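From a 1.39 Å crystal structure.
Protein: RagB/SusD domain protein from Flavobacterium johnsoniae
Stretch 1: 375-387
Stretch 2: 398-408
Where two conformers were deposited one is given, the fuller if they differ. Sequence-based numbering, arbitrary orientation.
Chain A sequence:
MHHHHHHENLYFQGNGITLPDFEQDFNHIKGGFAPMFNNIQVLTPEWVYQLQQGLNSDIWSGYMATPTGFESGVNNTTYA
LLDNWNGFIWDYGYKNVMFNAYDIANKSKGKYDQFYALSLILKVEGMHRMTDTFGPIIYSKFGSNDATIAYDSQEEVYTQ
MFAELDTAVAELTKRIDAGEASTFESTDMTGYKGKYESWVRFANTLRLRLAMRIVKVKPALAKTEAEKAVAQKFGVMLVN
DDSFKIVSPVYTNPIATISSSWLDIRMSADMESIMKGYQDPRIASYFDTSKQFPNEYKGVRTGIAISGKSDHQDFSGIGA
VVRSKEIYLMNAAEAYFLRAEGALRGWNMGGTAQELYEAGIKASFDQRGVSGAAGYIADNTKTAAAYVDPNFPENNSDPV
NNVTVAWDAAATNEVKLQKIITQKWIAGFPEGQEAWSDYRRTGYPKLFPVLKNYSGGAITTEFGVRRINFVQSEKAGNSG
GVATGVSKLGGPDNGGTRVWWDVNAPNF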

# COMPACT_ATOMS: atom_id res chain seq x y z
N GLY A 375 0.70 -4.00 -40.86
CA GLY A 375 1.24 -2.66 -41.00
C GLY A 375 1.14 -1.86 -39.71
O GLY A 375 2.04 -1.09 -39.36
N TYR A 376 0.02 -2.03 -39.02
CA TYR A 376 -0.22 -1.37 -37.74
C TYR A 376 0.81 -1.83 -36.70
O TYR A 376 1.40 -1.00 -36.00
CB TYR A 376 -1.64 -1.71 -37.28
CG TYR A 376 -2.09 -1.11 -35.96
CD1 TYR A 376 -1.90 -1.81 -34.77
CD2 TYR A 376 -2.74 0.11 -35.91
CE1 TYR A 376 -2.34 -1.28 -33.56
CE2 TYR A 376 -3.18 0.65 -34.70
CZ TYR A 376 -2.97 -0.06 -33.53
OH TYR A 376 -3.40 0.46 -32.33
N ILE A 377 1.02 -3.13 -36.65
CA ILE A 377 1.96 -3.76 -35.73
C ILE A 377 3.41 -3.33 -36.00
O ILE A 377 4.20 -3.20 -35.07
CB ILE A 377 1.82 -5.29 -35.81
CG1 ILE A 377 0.53 -5.74 -35.11
CG2 ILE A 377 3.04 -5.98 -35.22
CD1 ILE A 377 0.15 -7.17 -35.41
N ALA A 378 3.73 -3.08 -37.26
CA ALA A 378 5.11 -2.72 -37.62
C ALA A 378 5.40 -1.22 -37.54
O ALA A 378 6.55 -0.81 -37.68
CB ALA A 378 5.44 -3.26 -39.01
N ASP A 379 4.38 -0.40 -37.31
CA ASP A 379 4.55 1.05 -37.34
C ASP A 379 5.28 1.58 -36.12
O ASP A 379 4.81 1.45 -34.99
CB ASP A 379 3.20 1.75 -37.50
CG ASP A 379 3.35 3.24 -37.72
OD1 ASP A 379 3.78 3.94 -36.79
OD2 ASP A 379 3.03 3.71 -38.84
N ASN A 380 6.44 2.21 -36.34
CA ASN A 380 7.24 2.77 -35.26
C ASN A 380 7.31 4.30 -35.33
O ASN A 380 8.31 4.91 -34.95
CB ASN A 380 8.65 2.17 -35.28
CG ASN A 380 9.42 2.45 -33.99
OD1 ASN A 380 8.85 2.53 -32.91
ND2 ASN A 380 10.74 2.59 -34.12
N THR A 381 6.23 4.91 -35.82
CA THR A 381 6.19 6.36 -35.97
C THR A 381 4.97 6.99 -35.30
O THR A 381 5.11 7.94 -34.54
CB THR A 381 6.22 6.76 -37.46
OG1 THR A 381 7.45 6.32 -38.04
CG2 THR A 381 6.11 8.27 -37.61
N LYS A 382 3.78 6.45 -35.59
CA LYS A 382 2.55 7.03 -35.07
C LYS A 382 2.46 6.94 -33.55
O LYS A 382 2.79 5.92 -32.95
CB LYS A 382 1.32 6.38 -35.71
CG LYS A 382 1.26 6.52 -37.24
CD LYS A 382 -0.11 6.10 -37.75
CE LYS A 382 -0.17 6.08 -39.27
NZ LYS A 382 0.58 4.93 -39.83
N THR A 383 2.03 8.04 -32.95
CA THR A 383 1.86 8.13 -31.50
C THR A 383 0.62 8.95 -31.19
O THR A 383 -0.04 9.46 -32.10
CB THR A 383 3.08 8.77 -30.78
OG1 THR A 383 3.43 10.00 -31.43
CG2 THR A 383 4.28 7.83 -30.79
N ALA A 384 0.28 9.08 -29.91
CA ALA A 384 -0.95 9.77 -29.52
C ALA A 384 -1.03 11.19 -30.07
O ALA A 384 -0.02 11.89 -30.15
CB ALA A 384 -1.09 9.78 -27.99
N ALA A 385 -2.23 11.60 -30.45
CA ALA A 385 -2.48 12.92 -31.03
C ALA A 385 -2.87 13.96 -29.99
O ALA A 385 -3.46 13.65 -28.95
CB ALA A 385 -3.56 12.83 -32.09
N ALA A 386 -2.57 15.23 -30.27
CA ALA A 386 -3.03 16.31 -29.42
C ALA A 386 -4.56 16.33 -29.42
O ALA A 386 -5.20 15.97 -30.41
CB ALA A 386 -2.48 17.65 -29.90
N TYR A 387 -5.12 16.74 -28.28
CA TYR A 387 -6.56 16.81 -28.13
C TYR A 387 -7.06 18.26 -28.17
O TYR A 387 -6.56 19.12 -27.44
CB TYR A 387 -7.05 16.12 -26.84
CG TYR A 387 -8.52 16.37 -26.68
CD1 TYR A 387 -9.44 15.70 -27.48
CD2 TYR A 387 -9.00 17.33 -25.79
CE1 TYR A 387 -10.79 15.96 -27.38
CE2 TYR A 387 -10.36 17.59 -25.69
CZ TYR A 387 -11.25 16.90 -26.49
OH TYR A 387 -12.60 17.14 -26.41
N ASP A 398 -1.84 18.60 -24.98
CA ASP A 398 -0.82 17.85 -25.70
C ASP A 398 -1.03 16.37 -25.39
O ASP A 398 -1.57 16.03 -24.33
CB ASP A 398 0.58 18.25 -25.23
CG ASP A 398 0.94 19.68 -25.57
OD1 ASP A 398 0.36 20.24 -26.53
OD2 ASP A 398 1.82 20.25 -24.88
N PRO A 399 -0.61 15.49 -26.29
CA PRO A 399 -0.77 14.06 -26.02
C PRO A 399 0.06 13.62 -24.81
O PRO A 399 1.09 14.22 -24.52
CB PRO A 399 -0.23 13.40 -27.29
CG PRO A 399 0.72 14.41 -27.87
CD PRO A 399 0.13 15.75 -27.54
N VAL A 400 -0.41 12.59 -24.11
CA VAL A 400 0.32 12.04 -22.97
C VAL A 400 0.78 10.59 -23.15
O VAL A 400 1.77 10.19 -22.54
CB VAL A 400 -0.48 12.16 -21.64
CG1 VAL A 400 -0.62 13.63 -21.24
CG2 VAL A 400 -1.84 11.48 -21.74
N ASN A 401 0.08 9.79 -23.96
CA ASN A 401 0.50 8.40 -24.15
C ASN A 401 1.43 8.33 -25.35
O ASN A 401 1.02 7.99 -26.48
CB ASN A 401 -0.70 7.45 -24.31
CG ASN A 401 -0.34 6.01 -23.97
OD1 ASN A 401 0.23 5.73 -22.91
ND2 ASN A 401 -0.64 5.09 -24.87
N ASN A 402 2.68 8.68 -25.11
CA ASN A 402 3.62 8.94 -26.20
C ASN A 402 4.51 7.74 -26.45
O ASN A 402 5.66 7.69 -26.03
CB ASN A 402 4.40 10.22 -25.91
CG ASN A 402 3.49 11.41 -25.70
OD1 ASN A 402 2.48 11.56 -26.40
ND2 ASN A 402 3.81 12.25 -24.72
N VAL A 403 3.92 6.76 -27.11
CA VAL A 403 4.56 5.49 -27.41
C VAL A 403 4.01 4.99 -28.74
O VAL A 403 2.84 5.20 -29.05
CB VAL A 403 4.30 4.46 -26.27
CG1 VAL A 403 2.82 4.13 -26.16
CG2 VAL A 403 5.12 3.21 -26.47
N THR A 404 4.86 4.35 -29.53
CA THR A 404 4.41 3.79 -30.80
C THR A 404 3.92 2.36 -30.61
O THR A 404 4.09 1.76 -29.54
CB THR A 404 5.56 3.75 -31.83
OG1 THR A 404 6.60 2.91 -31.34
CG2 THR A 404 6.10 5.15 -32.07
N VAL A 405 3.34 1.79 -31.65
CA VAL A 405 2.87 0.41 -31.59
C VAL A 405 4.02 -0.59 -31.68
O VAL A 405 4.07 -1.56 -30.93
CB VAL A 405 1.84 0.11 -32.70
CG1 VAL A 405 1.45 -1.36 -32.64
CG2 VAL A 405 0.61 0.98 -32.54
N ALA A 406 4.96 -0.35 -32.60
CA ALA A 406 5.99 -1.33 -32.93
C ALA A 406 6.82 -1.78 -31.73
O ALA A 406 7.27 -0.95 -30.93
CB ALA A 406 6.91 -0.80 -34.03
N TRP A 407 7.02 -3.08 -31.62
CA TRP A 407 7.88 -3.63 -30.58
C TRP A 407 9.32 -3.23 -30.83
O TRP A 407 9.82 -3.28 -31.96
CB TRP A 407 7.78 -5.15 -30.55
CG TRP A 407 8.43 -5.75 -29.34
CD1 TRP A 407 9.69 -6.30 -29.26
CD2 TRP A 407 7.87 -5.85 -28.03
NE1 TRP A 407 9.93 -6.73 -27.97
CE2 TRP A 407 8.82 -6.47 -27.20
CE3 TRP A 407 6.64 -5.48 -27.48
CZ2 TRP A 407 8.59 -6.73 -25.86
CZ3 TRP A 407 6.40 -5.74 -26.14
CH2 TRP A 407 7.37 -6.36 -25.35
N ASP A 408 10.00 -2.84 -29.76
CA ASP A 408 11.42 -2.54 -29.79
C ASP A 408 12.08 -3.40 -28.71
O ASP A 408 11.86 -3.18 -27.52
CB ASP A 408 11.64 -1.06 -29.50
CG ASP A 408 13.11 -0.67 -29.50
OD1 ASP A 408 13.99 -1.55 -29.65
OD2 ASP A 408 13.39 0.54 -29.33
O HOH W 1 5.51 -4.92 -33.16
O HOH W 2 2.66 3.39 -34.00
O HOH W 3 12.88 2.43 -31.75
O HOH W 4 2.45 11.51 -28.98

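How does Val 405 meet the end of the helix? Its CA-to-CB bond points toward the first stretch, with chi1 at 177° (t). Val 405 CG2 lies over one face of the Tyr 376 ring, 4.1 Å from the centroid and 25° off the ring normal, and Val 405 CG1 also comes within 3.4 Å of Tyr 376 O. The tyrosine CA-to-CB bond runs sideways, but its t rotamer brings the ring nearer the valine.

What holds the turn after the helix in shape? Asp 379, also t, accepts from two backbone amides through one oxygen: Thr 381 N and Lys 382 N each lie 2.8 Å from Asp 379 OD1. Its other oxygen, Asp 379 OD2, forms a salt bridge with Lys 382 NZ at 2.9 Å. Lys 382, m at chi1 and then t, t, p, runs extended along its own stretch; its end leads away from the second stretch and meets Asp 379 OD2. The Asp 379 carbonyl remains available across the contact, where Ala 406 N donates to Asp 379 O at 3.0 Å.

Why does Asn 380 reach across when its CA-to-CB bond points sideways? At chi1 -166° (t) and chi2 32°, its amide end approaches Thr 404, a p rotamer whose OG1 donates to Asn 380 OD1 at 2.8 Å. The amide's other end is used too: Asn 380 ND2 donates to water 3, which in turn donates to Asp 408 OD2.

What makes the contact around Pro 399? Ala 384 and Ala 386 pack against it: Ala 384 CB sits 3.8 Å from Pro 399 CB, and Ala 386 CB 4.0 Å from Pro 399 CD. In the conformer given, Thr 383, with chi1 at 50° (p), places CG2 3.5 Å from Thr 404 CG2, while its OG1 donates to water 4. That water donates to Ala 384 O and Asn 402 OD1, joining the stretches beside the apolar packing.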